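Local coordinates for protein glutathione reductase (Bartonella henselae, PDB 3O0H) that probably catalyses the NADPH-dependent reduction of glutathione disulfide to glutathione, working as an FAD-containing homodimer of the pyridine nucleotide-disulfide oxidoreductase family, at residues K72-Q80 against A364-G372; E407-V415 against G424-I435. All blocks are in the same frame, centred on the assembly; numbering follows the deposited sequence. Where two conformers were deposited one is given.

Contact 1 of 2, residues K72-Q80 against A364-G372. With FAD (flavin-adenine dinucleotide), chain H.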
# COMPACT_ATOMS: atom_id res chain seq x y z
N LYS B 72 -17.56 8.58 -3.52
CA LYS B 72 -17.59 7.30 -2.84
C LYS B 72 -16.33 7.14 -1.94
O LYS B 72 -16.40 6.74 -0.76
CB LYS B 72 -17.63 6.19 -3.93
CG LYS B 72 -17.56 4.79 -3.47
CD LYS B 72 -16.14 4.24 -3.23
CE LYS B 72 -15.47 3.82 -4.51
NZ LYS B 72 -16.19 2.86 -5.44
N LYS B 73 -15.17 7.42 -2.51
CA LYS B 73 -13.91 7.24 -1.80
C LYS B 73 -13.78 8.26 -0.66
O LYS B 73 -13.24 7.97 0.41
CB LYS B 73 -12.73 7.34 -2.79
CG LYS B 73 -11.34 7.03 -2.16
CD LYS B 73 -11.20 5.58 -1.90
CE LYS B 73 -9.78 5.17 -1.43
NZ LYS B 73 -8.62 5.31 -2.38
N LEU B 74 -14.33 9.45 -0.87
CA LEU B 74 -14.31 10.46 0.19
C LEU B 74 -15.17 10.02 1.36
O LEU B 74 -14.77 10.21 2.53
CB LEU B 74 -14.76 11.82 -0.33
CG LEU B 74 -13.83 12.47 -1.35
CD1 LEU B 74 -14.44 13.78 -1.91
CD2 LEU B 74 -12.42 12.75 -0.76
N TYR B 75 -16.33 9.44 1.07
CA TYR B 75 -17.27 9.05 2.11
C TYR B 75 -16.70 7.84 2.82
O TYR B 75 -16.90 7.69 4.02
CB TYR B 75 -18.69 8.76 1.56
CG TYR B 75 -19.47 10.06 1.27
CD1 TYR B 75 -18.81 11.22 0.88
CD2 TYR B 75 -20.85 10.09 1.36
CE1 TYR B 75 -19.54 12.43 0.61
CE2 TYR B 75 -21.58 11.27 1.10
CZ TYR B 75 -20.91 12.43 0.72
OH TYR B 75 -21.65 13.58 0.44
N PHE B 76 -16.05 6.97 2.04
CA PHE B 76 -15.29 5.82 2.56
C PHE B 76 -14.28 6.32 3.60
O PHE B 76 -14.29 5.87 4.75
CB PHE B 76 -14.49 5.18 1.41
CG PHE B 76 -13.43 4.21 1.87
CD1 PHE B 76 -13.77 2.93 2.28
CD2 PHE B 76 -12.10 4.56 1.84
CE1 PHE B 76 -12.77 2.00 2.67
CE2 PHE B 76 -11.10 3.65 2.25
CZ PHE B 76 -11.44 2.37 2.66
N TYR B 77 -13.46 7.29 3.24
CA TYR B 77 -12.50 7.85 4.23
C TYR B 77 -13.22 8.44 5.46
O TYR B 77 -12.84 8.19 6.62
CB TYR B 77 -11.62 8.92 3.60
CG TYR B 77 -10.59 8.46 2.59
CD1 TYR B 77 -9.73 7.39 2.86
CD2 TYR B 77 -10.40 9.18 1.40
CE1 TYR B 77 -8.73 7.00 1.92
CE2 TYR B 77 -9.44 8.79 0.47
CZ TYR B 77 -8.61 7.73 0.73
OH TYR B 77 -7.66 7.41 -0.24
N ALA B 78 -14.26 9.22 5.22
CA ALA B 78 -14.98 9.80 6.32
C ALA B 78 -15.45 8.72 7.30
O ALA B 78 -15.34 8.88 8.50
CB ALA B 78 -16.18 10.64 5.81
N SER B 79 -15.96 7.63 6.76
CA SER B 79 -16.55 6.57 7.58
C SER B 79 -15.50 5.73 8.35
O SER B 79 -15.84 5.02 9.30
CB SER B 79 -17.41 5.64 6.73
OG SER B 79 -16.63 4.82 5.87
N GLN B 80 -14.25 5.80 7.95
CA GLN B 80 -13.20 5.00 8.61
C GLN B 80 -12.74 5.56 9.92
O GLN B 80 -12.21 4.82 10.73
CB GLN B 80 -11.96 4.90 7.73
CG GLN B 80 -12.03 4.11 6.49
CD GLN B 80 -10.64 4.02 5.84
OE1 GLN B 80 -9.99 5.04 5.55
NE2 GLN B 80 -10.16 2.81 5.66
N ALA B 364 -10.72 -3.14 -7.28
CA ALA B 364 -10.82 -2.90 -5.84
C ALA B 364 -12.27 -2.78 -5.45
O ALA B 364 -13.10 -2.39 -6.27
CB ALA B 364 -10.03 -1.62 -5.47
N VAL B 365 -12.60 -3.13 -4.20
CA VAL B 365 -13.88 -2.76 -3.60
C VAL B 365 -13.57 -2.03 -2.31
O VAL B 365 -12.84 -2.58 -1.49
CB VAL B 365 -14.73 -3.99 -3.28
CG1 VAL B 365 -16.10 -3.57 -2.74
CG2 VAL B 365 -14.85 -4.91 -4.53
N PHE B 366 -14.05 -0.79 -2.15
CA PHE B 366 -13.81 -0.02 -0.94
C PHE B 366 -14.87 -0.29 0.10
O PHE B 366 -15.51 0.61 0.68
CB PHE B 366 -13.60 1.45 -1.26
CG PHE B 366 -12.31 1.66 -2.01
CD1 PHE B 366 -12.30 1.73 -3.39
CD2 PHE B 366 -11.10 1.64 -1.32
CE1 PHE B 366 -11.08 1.88 -4.09
CE2 PHE B 366 -9.88 1.78 -2.00
CZ PHE B 366 -9.89 1.90 -3.38
N SER B 367 -15.02 -1.58 0.31
CA SER B 367 -15.71 -2.11 1.46
C SER B 367 -14.80 -1.93 2.69
O SER B 367 -13.65 -1.45 2.60
CB SER B 367 -16.04 -3.59 1.19
OG SER B 367 -14.91 -4.28 0.70
N GLN B 368 -15.33 -2.31 3.84
CA GLN B 368 -14.55 -2.34 5.07
C GLN B 368 -14.82 -3.67 5.77
O GLN B 368 -15.90 -3.87 6.28
CB GLN B 368 -14.89 -1.17 5.98
CG GLN B 368 -14.72 0.20 5.25
CD GLN B 368 -15.31 1.38 6.01
OE1 GLN B 368 -16.21 2.11 5.52
NE2 GLN B 368 -14.83 1.57 7.19
N PRO B 369 -13.87 -4.59 5.72
CA PRO B 369 -12.55 -4.50 5.09
C PRO B 369 -12.56 -4.37 3.56
O PRO B 369 -13.50 -4.81 2.91
CB PRO B 369 -11.85 -5.82 5.50
CG PRO B 369 -12.96 -6.71 6.01
CD PRO B 369 -14.08 -5.87 6.44
N GLU B 370 -11.51 -3.69 3.08
CA GLU B 370 -11.25 -3.43 1.69
C GLU B 370 -10.82 -4.70 0.98
O GLU B 370 -10.24 -5.63 1.58
CB GLU B 370 -10.12 -2.39 1.54
CG GLU B 370 -10.38 -1.05 2.16
CD GLU B 370 -9.06 -0.28 2.35
OE1 GLU B 370 -8.59 0.29 1.34
OE2 GLU B 370 -8.54 -0.29 3.50
N ILE B 371 -11.10 -4.73 -0.32
CA ILE B 371 -10.78 -5.85 -1.18
C ILE B 371 -9.96 -5.35 -2.40
O ILE B 371 -10.25 -4.27 -2.96
CB ILE B 371 -12.07 -6.52 -1.69
CG1 ILE B 371 -12.67 -7.39 -0.60
CG2 ILE B 371 -11.81 -7.41 -2.94
CD1 ILE B 371 -14.15 -7.85 -0.93
N GLY B 372 -8.98 -6.15 -2.78
CA GLY B 372 -8.28 -6.04 -4.05
C GLY B 372 -8.15 -7.40 -4.69
O GLY B 372 -7.91 -8.44 -4.02
PA FAD H . -19.47 8.35 -17.65
O1A FAD H . -20.66 7.81 -16.91
O2A FAD H . -18.32 8.77 -16.77
O5B FAD H . -19.85 9.58 -18.60
C5B FAD H . -20.99 9.61 -19.44
C4B FAD H . -21.41 11.07 -19.50
O4B FAD H . -22.31 11.30 -20.57
C3B FAD H . -22.09 11.58 -18.24
O3B FAD H . -21.46 12.77 -17.78
C2B FAD H . -23.52 11.86 -18.68
O2B FAD H . -24.04 12.98 -17.99
C1B FAD H . -23.38 12.18 -20.13
N9A FAD H . -24.43 11.83 -21.09
C8A FAD H . -25.05 10.62 -21.25
N7A FAD H . -25.83 10.69 -22.34
C5A FAD H . -25.70 11.95 -22.87
C6A FAD H . -26.18 12.54 -24.00
N6A FAD H . -27.03 11.93 -24.84
N1A FAD H . -25.82 13.84 -24.28
C2A FAD H . -24.94 14.49 -23.45
N3A FAD H . -24.43 13.89 -22.35
C4A FAD H . -24.79 12.62 -22.11
N1 FAD H . -15.17 2.82 -11.41
C2 FAD H . -13.88 2.59 -10.97
O2 FAD H . -12.94 2.32 -11.76
N3 FAD H . -13.62 2.64 -9.66
C4 FAD H . -14.58 2.97 -8.72
O4 FAD H . -14.22 3.04 -7.54
C4X FAD H . -15.89 3.21 -9.15
N5 FAD H . -16.88 3.55 -8.28
C5X FAD H . -18.15 3.83 -8.78
C6 FAD H . -19.15 4.15 -7.88
C7 FAD H . -20.43 4.45 -8.32
C7M FAD H . -21.48 4.82 -7.29
C8 FAD H . -20.72 4.42 -9.67
C8M FAD H . -22.12 4.70 -10.17
C9 FAD H . -19.73 4.06 -10.58
C9A FAD H . -18.44 3.76 -10.13
N10 FAD H . -17.42 3.41 -11.00
C10 FAD H . -16.16 3.16 -10.52
C1' FAD H . -17.63 3.30 -12.46
C2' FAD H . -17.21 4.52 -13.24
O2' FAD H . -17.98 5.62 -12.79
C3' FAD H . -17.48 4.26 -14.70
O3' FAD H . -16.96 3.02 -15.14
C4' FAD H . -16.99 5.43 -15.53
O4' FAD H . -17.62 6.62 -15.05
C5' FAD H . -17.37 5.23 -17.00
O5' FAD H . -16.84 6.31 -17.80
P FAD H . -17.67 6.67 -19.13
O1P FAD H . -16.91 7.69 -19.94
O2P FAD H . -17.98 5.40 -19.89
O3P FAD H . -19.10 7.20 -18.71
O HOH W 1 -15.66 2.21 9.67
O HOH W 2 -7.44 1.75 4.92
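Phe76 lies over the CB of Phe366, which sits 4.1 Å from the centroid of the Phe76 ring, over one face and toward the rim, while Gln80 CG lies over the opposite face, likewise off-centre. The two rings form a T-shaped (edge-to-face) pair: Phe366 turns its edge to the face of Phe76, with planes 66° apart. With CG anti to the backbone N (chi1 167°), Phe76 reaches across to the turn, where CD1 lies 3.3 Å from Phe366 O and CZ meets Glu370 CD at 3.6 Å near the ring plane. Lys73 lays its aliphatic chain over a face of Phe366, a CH-pi contact with CE 3.9 Å from the ring centroid; its NZ continues to Tyr77 OH and to Pro460 O of the second subunit. A long, flexible lysine thus serves as apolar cover and polar reach at once. Ser79 OG lies 2.8 Å from Gln368 OE1 in one of two side-chain placements, but its proton could go to Phe76 O instead, so this bond is tentative. A water joins Gln80 NE2 to Glu370 OE2, which also accepts from Asn431 N. Lys72 bends past Phe366, and its NZ, in a salt bridge with Glu205, donates to FAD N5 (3.0 Å) and FAD O4 (2.9 Å). This paired donor would probably help to steady negative charge gathering there when the flavin is reduced.

Contact 2 of 2, residues E407-V415 against G424-I435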
# COMPACT_ATOMS: atom_id res chain seq x y z
N GLU B 407 -9.46 -6.93 13.19
CA GLU B 407 -9.18 -6.86 11.77
C GLU B 407 -7.96 -7.70 11.43
O GLU B 407 -6.90 -7.59 12.09
CB GLU B 407 -9.00 -5.41 11.33
CG GLU B 407 -10.23 -4.52 11.53
CD GLU B 407 -9.97 -3.07 11.11
OE1 GLU B 407 -9.02 -2.84 10.32
OE2 GLU B 407 -10.71 -2.18 11.56
N LYS B 408 -8.15 -8.56 10.43
CA LYS B 408 -7.11 -9.41 9.85
C LYS B 408 -6.68 -8.86 8.50
O LYS B 408 -7.30 -7.92 7.96
CB LYS B 408 -7.64 -10.83 9.61
CG LYS B 408 -8.31 -11.50 10.80
CD LYS B 408 -7.29 -11.93 11.85
CE LYS B 408 -7.92 -12.89 12.87
NZ LYS B 408 -7.14 -12.90 14.12
N MET B 409 -5.61 -9.45 7.96
CA MET B 409 -5.21 -9.25 6.58
C MET B 409 -5.27 -10.63 5.96
O MET B 409 -4.78 -11.61 6.56
CB MET B 409 -3.78 -8.72 6.46
CG MET B 409 -3.24 -8.68 4.98
SD MET B 409 -3.91 -7.37 3.93
CE MET B 409 -4.19 -6.20 5.23
N PHE B 410 -5.86 -10.70 4.79
CA PHE B 410 -5.95 -11.94 4.02
C PHE B 410 -5.21 -11.76 2.69
O PHE B 410 -5.43 -10.78 2.00
CB PHE B 410 -7.40 -12.24 3.77
CG PHE B 410 -7.61 -13.26 2.72
CD1 PHE B 410 -7.49 -14.61 3.05
CD2 PHE B 410 -7.87 -12.89 1.40
CE1 PHE B 410 -7.65 -15.58 2.10
CE2 PHE B 410 -8.06 -13.87 0.42
CZ PHE B 410 -7.93 -15.21 0.77
N MET B 411 -4.32 -12.68 2.34
CA MET B 411 -3.62 -12.62 1.04
C MET B 411 -3.62 -14.03 0.46
O MET B 411 -3.33 -15.02 1.17
CB MET B 411 -2.18 -12.14 1.20
CG MET B 411 -2.05 -10.68 1.61
SD MET B 411 -0.35 -10.22 2.14
CE MET B 411 -0.52 -8.44 2.32
N LYS B 412 -3.94 -14.15 -0.82
CA LYS B 412 -3.91 -15.47 -1.45
C LYS B 412 -3.33 -15.36 -2.86
O LYS B 412 -3.70 -14.50 -3.62
CB LYS B 412 -5.30 -16.08 -1.43
CG LYS B 412 -5.36 -17.45 -2.07
CD LYS B 412 -6.67 -18.17 -1.80
CE LYS B 412 -7.79 -17.68 -2.69
NZ LYS B 412 -9.13 -18.27 -2.39
N LEU B 413 -2.34 -16.21 -3.17
CA LEU B 413 -1.84 -16.30 -4.53
C LEU B 413 -2.28 -17.64 -5.14
O LEU B 413 -2.23 -18.66 -4.50
CB LEU B 413 -0.34 -16.15 -4.53
CG LEU B 413 0.23 -14.85 -3.98
CD1 LEU B 413 1.76 -14.90 -3.93
CD2 LEU B 413 -0.26 -13.69 -4.80
N VAL B 414 -2.73 -17.59 -6.38
CA VAL B 414 -3.25 -18.73 -7.07
C VAL B 414 -2.24 -19.01 -8.18
O VAL B 414 -1.95 -18.16 -9.01
CB VAL B 414 -4.63 -18.47 -7.63
CG1 VAL B 414 -5.09 -19.72 -8.39
CG2 VAL B 414 -5.65 -18.13 -6.53
N VAL B 415 -1.70 -20.20 -8.19
CA VAL B 415 -0.52 -20.46 -9.04
C VAL B 415 -0.77 -21.65 -9.98
O VAL B 415 -1.33 -22.65 -9.57
CB VAL B 415 0.73 -20.66 -8.13
CG1 VAL B 415 1.96 -21.07 -8.95
CG2 VAL B 415 1.00 -19.35 -7.32
N GLY B 424 -3.54 -15.63 -10.28
CA GLY B 424 -4.54 -14.86 -9.53
C GLY B 424 -3.96 -14.38 -8.20
O GLY B 424 -3.10 -15.05 -7.62
N ALA B 425 -4.45 -13.24 -7.71
CA ALA B 425 -4.02 -12.70 -6.43
C ALA B 425 -5.20 -11.91 -5.84
O ALA B 425 -5.83 -11.08 -6.53
CB ALA B 425 -2.77 -11.77 -6.59
N HIS B 426 -5.45 -12.17 -4.56
CA HIS B 426 -6.65 -11.73 -3.84
C HIS B 426 -6.28 -11.27 -2.44
O HIS B 426 -5.56 -11.96 -1.74
CB HIS B 426 -7.66 -12.88 -3.78
CG HIS B 426 -7.83 -13.54 -5.10
ND1 HIS B 426 -8.48 -12.93 -6.16
CD2 HIS B 426 -7.34 -14.71 -5.59
CE1 HIS B 426 -8.41 -13.71 -7.21
NE2 HIS B 426 -7.75 -14.81 -6.89
N VAL B 427 -6.76 -10.08 -2.06
CA VAL B 427 -6.31 -9.42 -0.85
C VAL B 427 -7.55 -8.83 -0.18
O VAL B 427 -8.41 -8.25 -0.85
CB VAL B 427 -5.29 -8.32 -1.14
CG1 VAL B 427 -4.77 -7.62 0.15
CG2 VAL B 427 -4.10 -8.81 -1.96
N LEU B 428 -7.63 -8.99 1.12
CA LEU B 428 -8.66 -8.36 1.91
C LEU B 428 -8.05 -7.83 3.18
O LEU B 428 -7.36 -8.58 3.86
CB LEU B 428 -9.79 -9.35 2.19
CG LEU B 428 -10.82 -8.84 3.20
CD1 LEU B 428 -12.17 -9.38 2.81
CD2 LEU B 428 -10.46 -9.20 4.64
N GLY B 429 -8.34 -6.57 3.51
CA GLY B 429 -7.80 -5.89 4.65
C GLY B 429 -7.28 -4.52 4.23
O GLY B 429 -7.55 -4.01 3.12
N GLU B 430 -6.52 -3.93 5.12
CA GLU B 430 -6.13 -2.53 5.00
C GLU B 430 -5.34 -2.25 3.68
O GLU B 430 -4.36 -2.95 3.37
CB GLU B 430 -5.34 -2.15 6.27
CG GLU B 430 -4.55 -0.87 6.20
CD GLU B 430 -4.02 -0.46 7.55
OE1 GLU B 430 -4.66 -0.84 8.57
OE2 GLU B 430 -2.95 0.22 7.57
N ASN B 431 -5.82 -1.27 2.89
CA ASN B 431 -5.20 -0.88 1.63
C ASN B 431 -5.12 -1.99 0.59
O ASN B 431 -4.31 -1.94 -0.31
CB ASN B 431 -3.80 -0.27 1.89
CG ASN B 431 -3.88 0.97 2.74
OD1 ASN B 431 -3.13 1.12 3.68
ND2 ASN B 431 -4.80 1.86 2.42
N ALA B 432 -6.06 -2.94 0.67
CA ALA B 432 -6.08 -4.09 -0.23
C ALA B 432 -6.08 -3.65 -1.71
O ALA B 432 -5.44 -4.28 -2.52
CB ALA B 432 -7.30 -4.98 0.07
N GLY B 433 -6.77 -2.57 -2.04
CA GLY B 433 -6.74 -2.03 -3.40
C GLY B 433 -5.36 -1.58 -3.87
O GLY B 433 -4.98 -1.86 -5.03
N GLU B 434 -4.66 -0.81 -3.04
CA GLU B 434 -3.27 -0.41 -3.32
C GLU B 434 -2.41 -1.65 -3.54
O GLU B 434 -1.65 -1.76 -4.53
CB GLU B 434 -2.68 0.41 -2.18
CG GLU B 434 -3.37 1.68 -1.82
CD GLU B 434 -3.23 2.75 -2.89
OE1 GLU B 434 -2.38 2.55 -3.80
OE2 GLU B 434 -3.96 3.77 -2.81
N ILE B 435 -2.52 -2.60 -2.64
CA ILE B 435 -1.69 -3.80 -2.72
C ILE B 435 -1.96 -4.59 -3.98
O ILE B 435 -1.02 -5.02 -4.65
CB ILE B 435 -1.88 -4.70 -1.49
CG1 ILE B 435 -1.35 -3.99 -0.25
CG2 ILE B 435 -1.25 -6.07 -1.73
CD1 ILE B 435 -1.78 -4.65 1.10
O HOH W 3 -6.47 -5.34 7.74
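Leu428 O accepts the 2.8 Å hydrogen bond from Phe410 N, nearly straight at 166°, and also receives a CA-H...O contact from Met409 CA. Leu428 N returns a bond to Phe410 O, and the pattern recurs at Lys412 with His426 and Val414 with Gly424, six antiparallel backbone bonds in all. Phe410, Lys412, Val414, His426 and Leu428 point to one face, Met411, Leu413, Ala425 and Val427 to the opposite one. On the latter, Leu413 CD2 rests on Ala425 CB at 3.6 Å, the small methyl leaving room for the branched leucine. Met409 SD meets Val427 CG1 at 3.9 Å, and Met411, extended beyond CG, carries its CE to Ile435 CD1 (4.2 Å). These flexible thioethers fit between strand and helix. Unlike Met411, Met409 is bent at both chi2 and chi3, bringing its CE to 3.3 Å from Glu430 N. Gly429, without a side chain, can adopt phi 131° while Met409 CE and Lys408 O pack close to its bare CA; it begins the type II turn into helix 432-444. A water bridges Lys408 O and Glu430 N where strand 409-416 begins and strand 422-428 ends. On the first face, the Phe410 ring turns its edge to Leu428 N, and Val414 CG2 lies in the plane of the imidazole, 3.9 Å from His426 CD2. His426 is held by Thr373 and Leu376 O, and Lys412 NZ by Glu378, Asp231 and Asp233. Helix 232-245 packs here on Phe410 and Leu428, helix 449-454 meets Leu413 opposite, and strand 387-395 continues the sheet beyond strand 409-416.

Overall arrangement
From the N terminus, the chain first lays down helix 69-88 in the FAD-binding part and returns, 283 residues later, with 364-372 to close contact 1. This long loop takes in much of both nucleotide-binding-type parallel sheets. Contact 2 follows in series as a short hairpin closure, with only eight residues between its segments, so the two neither nest nor cross. They meet in the antiparallel sheet of the dimerisation domain, where strand 371-375 neighbours strand 422-428: Gly372 O probably bonds to Val427 N and Glu370 O to Gly429 N. Contact 1 thereby joins the flavin side to the sheet whose interior contact 2 builds, and both reach the second subunit.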